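Local coordinates for protein putative mannose-6-phosphate isomerase YvyI (Bacillus subtilis, PDB 1QWR) that probably interconverts D-mannose 6-phosphate and D-fructose 6-phosphate as a zinc-dependent type 1 phosphomannose isomerase with cupin-class domains, at residues Thr96-His101 with Leu175-Lys180; Val100-Tyr105 with Ala193-Tyr198; Glu119-Ile124 with Tyr168-Gly173; Glu131-His136 with Gly155-Ile160. One frame throughout, in Å; residues are numbered along the deposited sequence.

Contact 1: residues Thr96-His101 with Leu175-Lys180; sequences TSIKVH and LHALCK. With ZN (zinc ion), chain E; SO4 (sulfate ion), chain C.
Two histidines, one from each segment, present their NE2 atoms to the zinc ion: His101 NE2 lies 2.5 Å from ZN and His176 NE2 2.6 Å from it. A water and the OE2 atom of Glu119 complete the metal site. The two imidazoles meet obliquely, with planes at 44°, and the metal sits in the plane of the His176 ring at its edge. Over one face of that ring passes the aliphatic part of Lys99, whose CG makes a CH-pi contact 4.3 Å from the His176 ring centroid. CG takes the crowded position between N and C (chi1 51°), and a bend at chi4 then turns the amine away from the metal. NZ donates to Thr96 OG1 (2.8 Å) and to a lone pair of Ser97 O, and reaches O4 of the bound sulfate at 2.9 Å. Ser97 holds the same anion through both N and OG; the negative charge of the sulfate probably offsets that of the Lys99 ammonium group. Behind these groups, Lys99 and His176 form a single antiparallel hydrogen-bonded pair, with Lys99 N to His176 O and His176 N to Lys99 O both 2.8 Å. Further along, Leu178 O accepts from both N and OG1 of Thr96. His176 ND1 is bonded to Thr174 O, and His101 ND1 is held by Ala193 O. Strand 98-100 also pairs antiparallel with strand 195-198, while Ile98 and Ala177 pack on Ile133 of strand 131-136, the neighbour of strand 176-178.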
# COMPACT_ATOMS: atom_id res chain seq x y z
N THR A 96 9.41 -11.50 3.87
CA THR A 96 8.24 -11.93 3.11
C THR A 96 8.78 -12.76 1.96
O THR A 96 10.00 -12.79 1.72
CB THR A 96 7.39 -10.77 2.51
OG1 THR A 96 8.15 -10.10 1.50
CG2 THR A 96 7.00 -9.77 3.60
N SER A 97 7.89 -13.41 1.22
CA SER A 97 8.32 -14.25 0.10
C SER A 97 8.94 -13.44 -1.04
O SER A 97 8.70 -12.24 -1.16
CB SER A 97 7.13 -15.05 -0.44
OG SER A 97 6.19 -14.20 -1.10
N ILE A 98 9.76 -14.10 -1.86
CA ILE A 98 10.37 -13.42 -3.01
C ILE A 98 9.27 -13.58 -4.06
O ILE A 98 8.78 -14.70 -4.28
CB ILE A 98 11.68 -14.10 -3.45
CG1 ILE A 98 12.72 -13.95 -2.33
CG2 ILE A 98 12.21 -13.46 -4.71
CD1 ILE A 98 14.07 -14.54 -2.65
N LYS A 99 8.88 -12.48 -4.69
CA LYS A 99 7.76 -12.54 -5.61
C LYS A 99 7.76 -11.51 -6.72
O LYS A 99 8.62 -10.62 -6.76
CB LYS A 99 6.48 -12.36 -4.77
CG LYS A 99 6.52 -11.12 -3.86
CD LYS A 99 5.42 -11.18 -2.80
CE LYS A 99 5.60 -10.10 -1.74
NZ LYS A 99 6.32 -10.60 -0.54
N VAL A 100 6.78 -11.64 -7.61
CA VAL A 100 6.57 -10.71 -8.72
C VAL A 100 5.06 -10.56 -8.90
O VAL A 100 4.30 -11.53 -8.73
CB VAL A 100 7.19 -11.23 -10.04
CG1 VAL A 100 6.71 -12.63 -10.33
CG2 VAL A 100 6.80 -10.32 -11.20
N HIS A 101 4.61 -9.35 -9.25
CA HIS A 101 3.19 -9.10 -9.49
C HIS A 101 3.03 -8.87 -10.97
O HIS A 101 3.84 -8.19 -11.58
CB HIS A 101 2.70 -7.83 -8.76
CG HIS A 101 2.83 -7.91 -7.28
ND1 HIS A 101 2.14 -8.84 -6.53
CD2 HIS A 101 3.54 -7.16 -6.40
CE1 HIS A 101 2.42 -8.66 -5.25
NE2 HIS A 101 3.27 -7.64 -5.14
N LEU A 175 10.84 -8.22 -9.59
CA LEU A 175 11.06 -9.29 -8.63
C LEU A 175 11.42 -8.57 -7.34
O LEU A 175 12.30 -7.70 -7.34
CB LEU A 175 12.22 -10.18 -9.08
CG LEU A 175 12.44 -11.43 -8.22
CD1 LEU A 175 11.26 -12.38 -8.36
CD2 LEU A 175 13.74 -12.09 -8.66
N HIS A 176 10.75 -8.90 -6.25
CA HIS A 176 11.02 -8.19 -5.01
C HIS A 176 10.56 -8.92 -3.76
O HIS A 176 9.97 -10.01 -3.82
CB HIS A 176 10.29 -6.85 -5.03
CG HIS A 176 8.80 -6.99 -5.04
ND1 HIS A 176 8.09 -7.34 -6.17
CD2 HIS A 176 7.89 -6.92 -4.04
CE1 HIS A 176 6.82 -7.50 -5.86
NE2 HIS A 176 6.68 -7.25 -4.57
N ALA A 177 10.85 -8.30 -2.62
CA ALA A 177 10.43 -8.79 -1.31
C ALA A 177 10.81 -7.79 -0.23
O ALA A 177 11.91 -7.21 -0.25
CB ALA A 177 11.07 -10.13 -1.00
N LEU A 178 9.88 -7.55 0.69
CA LEU A 178 10.19 -6.70 1.83
C LEU A 178 10.89 -7.67 2.79
O LEU A 178 10.55 -8.86 2.82
CB LEU A 178 8.91 -6.16 2.47
CG LEU A 178 8.21 -5.02 1.74
CD1 LEU A 178 6.85 -4.75 2.39
CD2 LEU A 178 9.09 -3.77 1.79
N CYS A 179 11.86 -7.19 3.55
CA CYS A 179 12.58 -8.05 4.48
C CYS A 179 12.32 -7.70 5.95
O CYS A 179 11.82 -6.61 6.26
CB CYS A 179 14.06 -8.05 4.15
SG CYS A 179 14.39 -8.70 2.46
N LYS A 180 12.63 -8.64 6.83
CA LYS A 180 12.39 -8.48 8.26
C LYS A 180 12.78 -7.14 8.88
O LYS A 180 13.80 -6.54 8.51
CB LYS A 180 13.08 -9.60 9.04
CG LYS A 180 14.59 -9.50 9.08
CD LYS A 180 15.20 -10.64 9.89
CE LYS A 180 14.63 -10.69 11.30
NZ LYS A 180 15.14 -11.86 12.07
ZN ZN E . 4.58 -6.92 -3.14
S SO4 C . 3.68 -12.59 0.84
O1 SO4 C . 5.04 -13.12 1.08
O2 SO4 C . 2.81 -12.90 1.97
O3 SO4 C . 3.13 -13.15 -0.41
O4 SO4 C . 3.78 -11.12 0.70
O HOH W 1 2.09 -6.47 -2.54

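Contact 2: residues Val100-Tyr105 with Ala193-Tyr198; sequences VHPDDY and ATYRVY. With ZN (zinc ion), chain E; SO4 (sulfate ion), chain C.
His101 ND1 is gripped by a single hydrogen bond, to Ala193 O at 2.8 Å with an N-H...O angle of 156°. The acceptor offers a lone pair and lies near the plane of the imidazole, so the proton sits on ND1 and NE2 is left to coordinate zinc. This is a second-shell carbonyl positioning a ligand of the cupin-type metal site, and it follows directly on a short antiparallel pairing of Val100 with Tyr195. In that hydrogen-bonded pair, Val100 N to Tyr195 O and Tyr195 N to Val100 O are both 3.0 Å. Thr194 runs alongside His101, and its OG1 comes to 3.1 Å from His101 CE1, in the ring plane at the edge; the ND1 bond and the zinc at NE2 together fix the turn of the imidazole. Pro102 meets the Tyr195 side chain at about a right angle, its CB 3.7 Å from Tyr195 CE2, while its CG rests 3.7 Å from Ala193 CB. The hydroxyl of Tyr195 is held by Glu111, and Ala217 of helix 214-220 touches both Val100 and Tyr195. Beyond Pro102, Asp103 is the N-cap of helix 104-110. Past Tyr195 the strand is broken by a classic beta bulge, in which Val197 and Tyr198 both face Ile98. Arg196, assigned to the active site by similarity, projects its extended chain toward the sulfate, probably a crystallisation ion whose place is consistent with a substrate phosphate. Arg196 NE donates a hydrogen bond to SO4 O3 at 3.2 Å, with the oxygen near the guanidinium plane.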
# COMPACT_ATOMS: atom_id res chain seq x y z
N VAL A 100 6.78 -11.64 -7.61
CA VAL A 100 6.57 -10.71 -8.72
C VAL A 100 5.06 -10.56 -8.90
O VAL A 100 4.30 -11.53 -8.73
CB VAL A 100 7.19 -11.23 -10.04
CG1 VAL A 100 6.71 -12.63 -10.33
CG2 VAL A 100 6.80 -10.32 -11.20
N HIS A 101 4.61 -9.35 -9.25
CA HIS A 101 3.19 -9.10 -9.49
C HIS A 101 3.03 -8.87 -10.97
O HIS A 101 3.84 -8.19 -11.58
CB HIS A 101 2.70 -7.83 -8.76
CG HIS A 101 2.83 -7.91 -7.28
ND1 HIS A 101 2.14 -8.84 -6.53
CD2 HIS A 101 3.54 -7.16 -6.40
CE1 HIS A 101 2.42 -8.66 -5.25
NE2 HIS A 101 3.27 -7.64 -5.14
N PRO A 102 1.98 -9.45 -11.57
CA PRO A 102 1.77 -9.26 -13.01
C PRO A 102 1.18 -7.88 -13.31
O PRO A 102 0.68 -7.19 -12.40
CB PRO A 102 0.79 -10.37 -13.35
CG PRO A 102 -0.06 -10.44 -12.11
CD PRO A 102 0.98 -10.37 -11.01
N ASP A 103 1.24 -7.50 -14.58
CA ASP A 103 0.68 -6.23 -15.01
C ASP A 103 -0.79 -6.48 -15.32
O ASP A 103 -1.26 -7.62 -15.19
CB ASP A 103 1.45 -5.69 -16.24
CG ASP A 103 1.21 -6.50 -17.52
OD1 ASP A 103 0.70 -7.62 -17.45
OD2 ASP A 103 1.55 -5.99 -18.60
N ASP A 104 -1.54 -5.44 -15.70
CA ASP A 104 -2.97 -5.60 -15.96
C ASP A 104 -3.29 -6.65 -17.04
O ASP A 104 -4.27 -7.41 -16.94
CB ASP A 104 -3.59 -4.26 -16.40
CG ASP A 104 -3.66 -3.24 -15.29
OD1 ASP A 104 -3.50 -3.61 -14.10
OD2 ASP A 104 -3.90 -2.04 -15.61
N TYR A 105 -2.48 -6.68 -18.09
CA TYR A 105 -2.74 -7.65 -19.16
C TYR A 105 -2.58 -9.09 -18.68
O TYR A 105 -3.48 -9.92 -18.86
CB TYR A 105 -1.78 -7.42 -20.33
CG TYR A 105 -1.90 -8.49 -21.38
CD1 TYR A 105 -3.03 -8.56 -22.21
CD2 TYR A 105 -0.92 -9.47 -21.51
CE1 TYR A 105 -3.17 -9.58 -23.15
CE2 TYR A 105 -1.05 -10.50 -22.44
CZ TYR A 105 -2.18 -10.55 -23.26
OH TYR A 105 -2.31 -11.57 -24.17
N ALA A 193 -3.02 -10.26 -6.90
CA ALA A 193 -2.25 -11.12 -7.81
C ALA A 193 -0.77 -11.17 -7.46
O ALA A 193 -0.01 -10.20 -7.68
CB ALA A 193 -2.44 -10.64 -9.23
N THR A 194 -0.35 -12.31 -6.92
CA THR A 194 1.03 -12.50 -6.49
C THR A 194 1.60 -13.85 -6.90
O THR A 194 0.98 -14.88 -6.65
CB THR A 194 1.12 -12.41 -4.96
OG1 THR A 194 0.70 -11.11 -4.54
CG2 THR A 194 2.56 -12.67 -4.49
N TYR A 195 2.78 -13.84 -7.51
CA TYR A 195 3.44 -15.07 -7.93
C TYR A 195 4.72 -15.20 -7.11
O TYR A 195 5.66 -14.42 -7.28
CB TYR A 195 3.77 -15.02 -9.44
CG TYR A 195 2.55 -14.80 -10.33
CD1 TYR A 195 1.32 -15.41 -10.03
CD2 TYR A 195 2.63 -14.01 -11.47
CE1 TYR A 195 0.21 -15.22 -10.86
CE2 TYR A 195 1.53 -13.82 -12.30
CZ TYR A 195 0.33 -14.42 -11.99
OH TYR A 195 -0.76 -14.23 -12.81
N ARG A 196 4.75 -16.18 -6.21
CA ARG A 196 5.92 -16.39 -5.36
C ARG A 196 6.92 -17.32 -6.01
O ARG A 196 6.52 -18.30 -6.64
CB ARG A 196 5.53 -17.04 -4.03
CG ARG A 196 4.46 -16.33 -3.29
CD ARG A 196 4.40 -16.84 -1.85
NE ARG A 196 3.30 -16.22 -1.14
CZ ARG A 196 2.08 -16.73 -1.08
NH1 ARG A 196 1.81 -17.89 -1.67
NH2 ARG A 196 1.13 -16.09 -0.42
N VAL A 197 8.21 -17.03 -5.85
CA VAL A 197 9.22 -17.92 -6.40
C VAL A 197 9.95 -18.62 -5.26
O VAL A 197 10.51 -19.69 -5.44
CB VAL A 197 10.25 -17.17 -7.30
CG1 VAL A 197 9.51 -16.40 -8.40
CG2 VAL A 197 11.12 -16.24 -6.48
N TYR A 198 9.93 -18.01 -4.07
CA TYR A 198 10.62 -18.59 -2.91
C TYR A 198 10.05 -18.07 -1.60
O TYR A 198 9.82 -16.86 -1.46
CB TYR A 198 12.11 -18.25 -2.98
CG TYR A 198 12.93 -18.93 -1.91
CD1 TYR A 198 12.82 -20.30 -1.68
CD2 TYR A 198 13.85 -18.21 -1.14
CE1 TYR A 198 13.60 -20.94 -0.72
CE2 TYR A 198 14.65 -18.84 -0.18
CZ TYR A 198 14.51 -20.21 0.03
OH TYR A 198 15.27 -20.84 0.99
ZN ZN E . 4.58 -6.92 -3.14
S SO4 C . 3.68 -12.59 0.84
O1 SO4 C . 5.04 -13.12 1.08
O2 SO4 C . 2.81 -12.90 1.97
O3 SO4 C . 3.13 -13.15 -0.41
O4 SO4 C . 3.78 -11.12 0.70
O HOH W 1 2.09 -6.47 -2.54

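Contact 3: residues Glu119-Ile124 with Tyr168-Gly173; sequences ECWYII and YYVPSG. With ZN (zinc ion), chain E.
Val170 CG2 sits over one face of the Trp121 indole, 3.8 Å from the centroid of the six-membered ring and almost on its normal. This CH-pi contact forms because CG2 lies beside the backbone N of Val170, while Trp121 CG is anti to its own carbonyl carbon (chi1 -58°). Tyr168 CB approaches the same ring obliquely, 4.1 Å from Trp121 CE3. The indole NE1 is bonded to Glu186, and the ring also meets that of His176. An alanine at Trp121 would take away the whole indole, with its NE1 bond to Glu186, and would probably leave Val170 CG2 and the His176 ring less firmly packed. Glu119 extends alongside Val170, CG 3.8 Å from Val170 CB, and its chain is extended beyond CG so that OE2 reaches ZN at 2.5 Å. Four backbone bonds join the strands, the shortest from Val170 N to Glu119 O at 2.7 Å; in the reverse bond the Glu119 N stands 39° out of the plane of the Val170 carbonyl. A carboxylate carried on an antiparallel strand, set beside histidines from neighbouring segments, is characteristic of the cupin metal site.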
# COMPACT_ATOMS: atom_id res chain seq x y z
N GLU A 119 2.87 -1.15 -7.42
CA GLU A 119 2.70 -0.68 -6.05
C GLU A 119 3.90 0.16 -5.61
O GLU A 119 4.84 0.36 -6.37
CB GLU A 119 2.56 -1.88 -5.11
CG GLU A 119 3.80 -2.78 -5.19
CD GLU A 119 3.72 -4.01 -4.32
OE1 GLU A 119 2.60 -4.41 -3.97
OE2 GLU A 119 4.78 -4.57 -3.99
N CYS A 120 3.83 0.68 -4.39
CA CYS A 120 4.94 1.46 -3.87
C CYS A 120 4.96 1.35 -2.35
O CYS A 120 3.95 1.01 -1.69
CB CYS A 120 4.83 2.92 -4.34
SG CYS A 120 3.41 3.79 -3.63
N TRP A 121 6.13 1.60 -1.79
CA TRP A 121 6.33 1.48 -0.36
C TRP A 121 6.88 2.74 0.28
O TRP A 121 7.84 3.33 -0.22
CB TRP A 121 7.34 0.37 -0.03
CG TRP A 121 6.99 -0.96 -0.52
CD1 TRP A 121 5.76 -1.54 -0.53
CD2 TRP A 121 7.91 -1.93 -1.06
NE1 TRP A 121 5.85 -2.82 -1.03
CE2 TRP A 121 7.16 -3.08 -1.36
CE3 TRP A 121 9.29 -1.93 -1.30
CZ2 TRP A 121 7.74 -4.23 -1.91
CZ3 TRP A 121 9.88 -3.08 -1.84
CH2 TRP A 121 9.10 -4.21 -2.14
N TYR A 122 6.25 3.15 1.37
CA TYR A 122 6.77 4.26 2.15
C TYR A 122 7.20 3.57 3.43
O TYR A 122 6.39 2.93 4.10
CB TYR A 122 5.71 5.31 2.50
CG TYR A 122 6.25 6.30 3.50
CD1 TYR A 122 7.20 7.25 3.11
CD2 TYR A 122 5.88 6.24 4.86
CE1 TYR A 122 7.78 8.12 4.04
CE2 TYR A 122 6.46 7.11 5.80
CZ TYR A 122 7.41 8.04 5.38
OH TYR A 122 8.05 8.86 6.31
N ILE A 123 8.48 3.70 3.77
CA ILE A 123 8.98 3.06 4.97
C ILE A 123 8.71 3.94 6.19
O ILE A 123 9.38 4.97 6.39
CB ILE A 123 10.50 2.80 4.86
CG1 ILE A 123 10.81 2.04 3.56
CG2 ILE A 123 10.99 2.05 6.11
CD1 ILE A 123 10.11 0.64 3.43
N ILE A 124 7.73 3.55 6.99
CA ILE A 124 7.40 4.34 8.17
C ILE A 124 8.53 4.19 9.19
O ILE A 124 9.02 5.18 9.73
CB ILE A 124 6.07 3.87 8.82
CG1 ILE A 124 4.90 4.04 7.83
CG2 ILE A 124 5.79 4.72 10.05
CD1 ILE A 124 3.65 3.22 8.20
N TYR A 168 9.88 3.68 -2.18
CA TYR A 168 10.25 2.83 -3.32
C TYR A 168 9.06 2.55 -4.22
O TYR A 168 8.00 2.16 -3.75
CB TYR A 168 10.83 1.49 -2.85
CG TYR A 168 12.11 1.66 -2.06
CD1 TYR A 168 12.08 1.80 -0.68
CD2 TYR A 168 13.34 1.79 -2.71
CE1 TYR A 168 13.24 2.09 0.05
CE2 TYR A 168 14.50 2.07 -2.00
CZ TYR A 168 14.45 2.23 -0.63
OH TYR A 168 15.59 2.58 0.07
N TYR A 169 9.25 2.75 -5.51
CA TYR A 169 8.19 2.49 -6.48
C TYR A 169 8.49 1.09 -7.03
O TYR A 169 9.64 0.79 -7.39
CB TYR A 169 8.24 3.54 -7.58
CG TYR A 169 7.12 3.43 -8.57
CD1 TYR A 169 5.83 3.81 -8.22
CD2 TYR A 169 7.35 2.98 -9.87
CE1 TYR A 169 4.79 3.76 -9.15
CE2 TYR A 169 6.32 2.93 -10.80
CZ TYR A 169 5.04 3.33 -10.43
OH TYR A 169 4.04 3.35 -11.37
N VAL A 170 7.46 0.24 -7.10
CA VAL A 170 7.63 -1.15 -7.55
C VAL A 170 6.73 -1.48 -8.72
O VAL A 170 5.62 -1.99 -8.55
CB VAL A 170 7.32 -2.13 -6.40
CG1 VAL A 170 7.80 -3.55 -6.77
CG2 VAL A 170 7.99 -1.66 -5.11
N PRO A 171 7.20 -1.21 -9.95
CA PRO A 171 6.41 -1.49 -11.14
C PRO A 171 6.06 -2.97 -11.19
O PRO A 171 6.85 -3.80 -10.74
CB PRO A 171 7.35 -1.11 -12.28
CG PRO A 171 8.25 -0.07 -11.67
CD PRO A 171 8.49 -0.60 -10.29
N SER A 172 4.89 -3.31 -11.73
CA SER A 172 4.55 -4.72 -11.85
C SER A 172 5.66 -5.30 -12.74
O SER A 172 6.23 -4.59 -13.60
CB SER A 172 3.19 -4.88 -12.53
OG SER A 172 3.18 -4.23 -13.79
N GLY A 173 5.97 -6.58 -12.52
CA GLY A 173 7.04 -7.24 -13.27
C GLY A 173 8.35 -7.21 -12.50
O GLY A 173 9.34 -7.83 -12.90
ZN ZN E . 4.58 -6.92 -3.14
O HOH W 1 2.09 -6.47 -2.54

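Contact 4: residues Glu131-His136 with Gly155-Ile160; sequences EIIYGH and GLLRRI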
# COMPACT_ATOMS: atom_id res chain seq x y z
N GLU A 131 16.71 -4.16 5.05
CA GLU A 131 16.91 -4.17 3.61
C GLU A 131 15.62 -4.60 2.93
O GLU A 131 14.65 -5.01 3.56
CB GLU A 131 17.95 -5.20 3.19
CG GLU A 131 19.30 -5.16 3.85
CD GLU A 131 20.18 -6.29 3.33
OE1 GLU A 131 19.80 -7.48 3.51
OE2 GLU A 131 21.24 -6.00 2.73
N ILE A 132 15.65 -4.50 1.61
CA ILE A 132 14.57 -4.98 0.76
C ILE A 132 15.26 -5.66 -0.42
O ILE A 132 16.43 -5.38 -0.72
CB ILE A 132 13.67 -3.84 0.22
CG1 ILE A 132 14.47 -2.89 -0.66
CG2 ILE A 132 12.99 -3.13 1.39
CD1 ILE A 132 13.61 -1.87 -1.43
N ILE A 133 14.55 -6.57 -1.07
CA ILE A 133 15.05 -7.25 -2.26
C ILE A 133 14.31 -6.52 -3.37
O ILE A 133 13.07 -6.41 -3.33
CB ILE A 133 14.67 -8.74 -2.26
CG1 ILE A 133 15.43 -9.45 -1.15
CG2 ILE A 133 14.98 -9.36 -3.61
CD1 ILE A 133 14.92 -10.84 -0.84
N TYR A 134 15.06 -5.99 -4.33
CA TYR A 134 14.47 -5.23 -5.43
C TYR A 134 15.29 -5.43 -6.71
O TYR A 134 16.38 -4.87 -6.85
CB TYR A 134 14.48 -3.74 -5.08
CG TYR A 134 13.74 -2.83 -6.05
CD1 TYR A 134 12.45 -2.39 -5.77
CD2 TYR A 134 14.35 -2.39 -7.22
CE1 TYR A 134 11.79 -1.52 -6.64
CE2 TYR A 134 13.70 -1.52 -8.10
CZ TYR A 134 12.42 -1.08 -7.80
OH TYR A 134 11.78 -0.21 -8.64
N GLY A 135 14.74 -6.21 -7.64
CA GLY A 135 15.43 -6.45 -8.90
C GLY A 135 16.31 -7.68 -8.85
O GLY A 135 16.42 -8.33 -7.80
N HIS A 136 16.96 -7.99 -9.97
CA HIS A 136 17.81 -9.17 -10.06
C HIS A 136 18.89 -8.98 -11.12
O HIS A 136 18.89 -7.99 -11.85
CB HIS A 136 16.97 -10.39 -10.42
CG HIS A 136 16.37 -10.31 -11.78
ND1 HIS A 136 15.16 -9.70 -12.03
CD2 HIS A 136 16.86 -10.67 -12.99
CE1 HIS A 136 14.93 -9.69 -13.33
NE2 HIS A 136 15.95 -10.27 -13.93
N GLY A 155 23.57 -14.60 -5.86
CA GLY A 155 24.04 -14.00 -7.10
C GLY A 155 22.92 -13.37 -7.90
O GLY A 155 23.16 -12.42 -8.65
N LEU A 156 21.71 -13.87 -7.71
CA LEU A 156 20.54 -13.37 -8.45
C LEU A 156 19.90 -12.10 -7.94
O LEU A 156 19.73 -11.14 -8.69
CB LEU A 156 19.46 -14.45 -8.51
CG LEU A 156 18.17 -14.00 -9.21
CD1 LEU A 156 18.46 -13.66 -10.68
CD2 LEU A 156 17.12 -15.09 -9.10
N LEU A 157 19.52 -12.10 -6.67
CA LEU A 157 18.83 -10.96 -6.07
C LEU A 157 19.66 -9.71 -5.87
O LEU A 157 20.86 -9.78 -5.61
CB LEU A 157 18.22 -11.36 -4.73
CG LEU A 157 17.37 -12.62 -4.67
CD1 LEU A 157 16.89 -12.82 -3.25
CD2 LEU A 157 16.20 -12.53 -5.65
N ARG A 158 19.00 -8.56 -6.00
CA ARG A 158 19.65 -7.28 -5.77
C ARG A 158 19.02 -6.77 -4.48
O ARG A 158 17.80 -6.89 -4.27
CB ARG A 158 19.40 -6.32 -6.94
CG ARG A 158 20.10 -6.72 -8.23
CD ARG A 158 19.67 -5.85 -9.41
NE ARG A 158 20.00 -4.43 -9.25
CZ ARG A 158 21.22 -3.92 -9.39
NH1 ARG A 158 22.24 -4.71 -9.69
NH2 ARG A 158 21.40 -2.61 -9.25
N ARG A 159 19.84 -6.21 -3.61
CA ARG A 159 19.33 -5.73 -2.33
C ARG A 159 19.61 -4.25 -2.13
O ARG A 159 20.60 -3.73 -2.62
CB ARG A 159 19.94 -6.55 -1.20
CG ARG A 159 19.53 -8.02 -1.23
CD ARG A 159 20.33 -8.86 -0.24
NE ARG A 159 19.73 -10.18 -0.01
CZ ARG A 159 18.79 -10.44 0.89
NH1 ARG A 159 18.32 -9.48 1.68
NH2 ARG A 159 18.32 -11.68 1.03
N ILE A 160 18.71 -3.59 -1.42
CA ILE A 160 18.85 -2.16 -1.15
C ILE A 160 18.69 -1.94 0.34
O ILE A 160 17.76 -2.46 0.95
CB ILE A 160 17.77 -1.35 -1.89
CG1 ILE A 160 17.89 -1.57 -3.40
CG2 ILE A 160 17.90 0.13 -1.53
CD1 ILE A 160 16.87 -0.79 -4.22
O HOH W 2 18.31 -2.63 -7.54
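Ile133 and Arg159 extend in the same direction from neighbouring strands, with Ile133 CG1 4.0 Å above the centre of the Arg159 guanidinium plane. From there Ile133 CD1 reaches Leu157 CD1 at 3.7 Å, crossing that side chain obliquely. Glu131 comes in at a slant, its carboxylate only 20° from the guanidinium plane, and its OE1 makes a salt bridge of 3.1 Å to Arg159 NH1. An alanine at Ile133 would remove CG1, CG2 and CD1 and would probably cost the guanidinium its apolar cover and Leu157 its partner. On the other face, Ile132 and Ile160 run alongside each other (Ile132 CG1 to Ile160 CB 3.8 Å), and Ile160 CD1 leans on Tyr134 CB. The OH of Tyr134 is bonded to Tyr169 O. Between the Ile133-Arg159 and His136-Leu157 pairs the antiparallel register slips by one, a beta bulge at which Gly135 takes a positive phi of 91°. Arg158 N still finds Gly135 O at 3.2 Å, well above the carbonyl plane, and a water links Arg158 NE to Tyr134 O. Beyond the bulge His136 CB packs 3.6 Å from Leu156 CD1. The chemistry is mixed: charges paired at the exposed border, apolar groups inside and one buried donor, His136 N, without a partner, probably a small cost of the bulge.

In the fold
Contacts 1 and 3 together supply the three protein ligands of the zinc, and contact 2 holds one of them, His101, from behind while placing Arg196 at the sulfate. Contacts 1 and 2, whose centres are 10 Å apart, share Val100 and His101 and are joined by Ile98 N to Tyr198 O (2.8 Å). Contact 3 meets both of them through His101 O and Gly173 N, also 2.8 Å apart. Contact 4 extends the sheet of contact 1 outward, with Ala177 O 2.8 Å from Ile133 N, and reaches contact 3 through Tyr134 OH and Tyr169 O (2.7 Å). Its Tyr134 side chain is still about 9 Å from the metal, and contacts 2 and 4 do not touch.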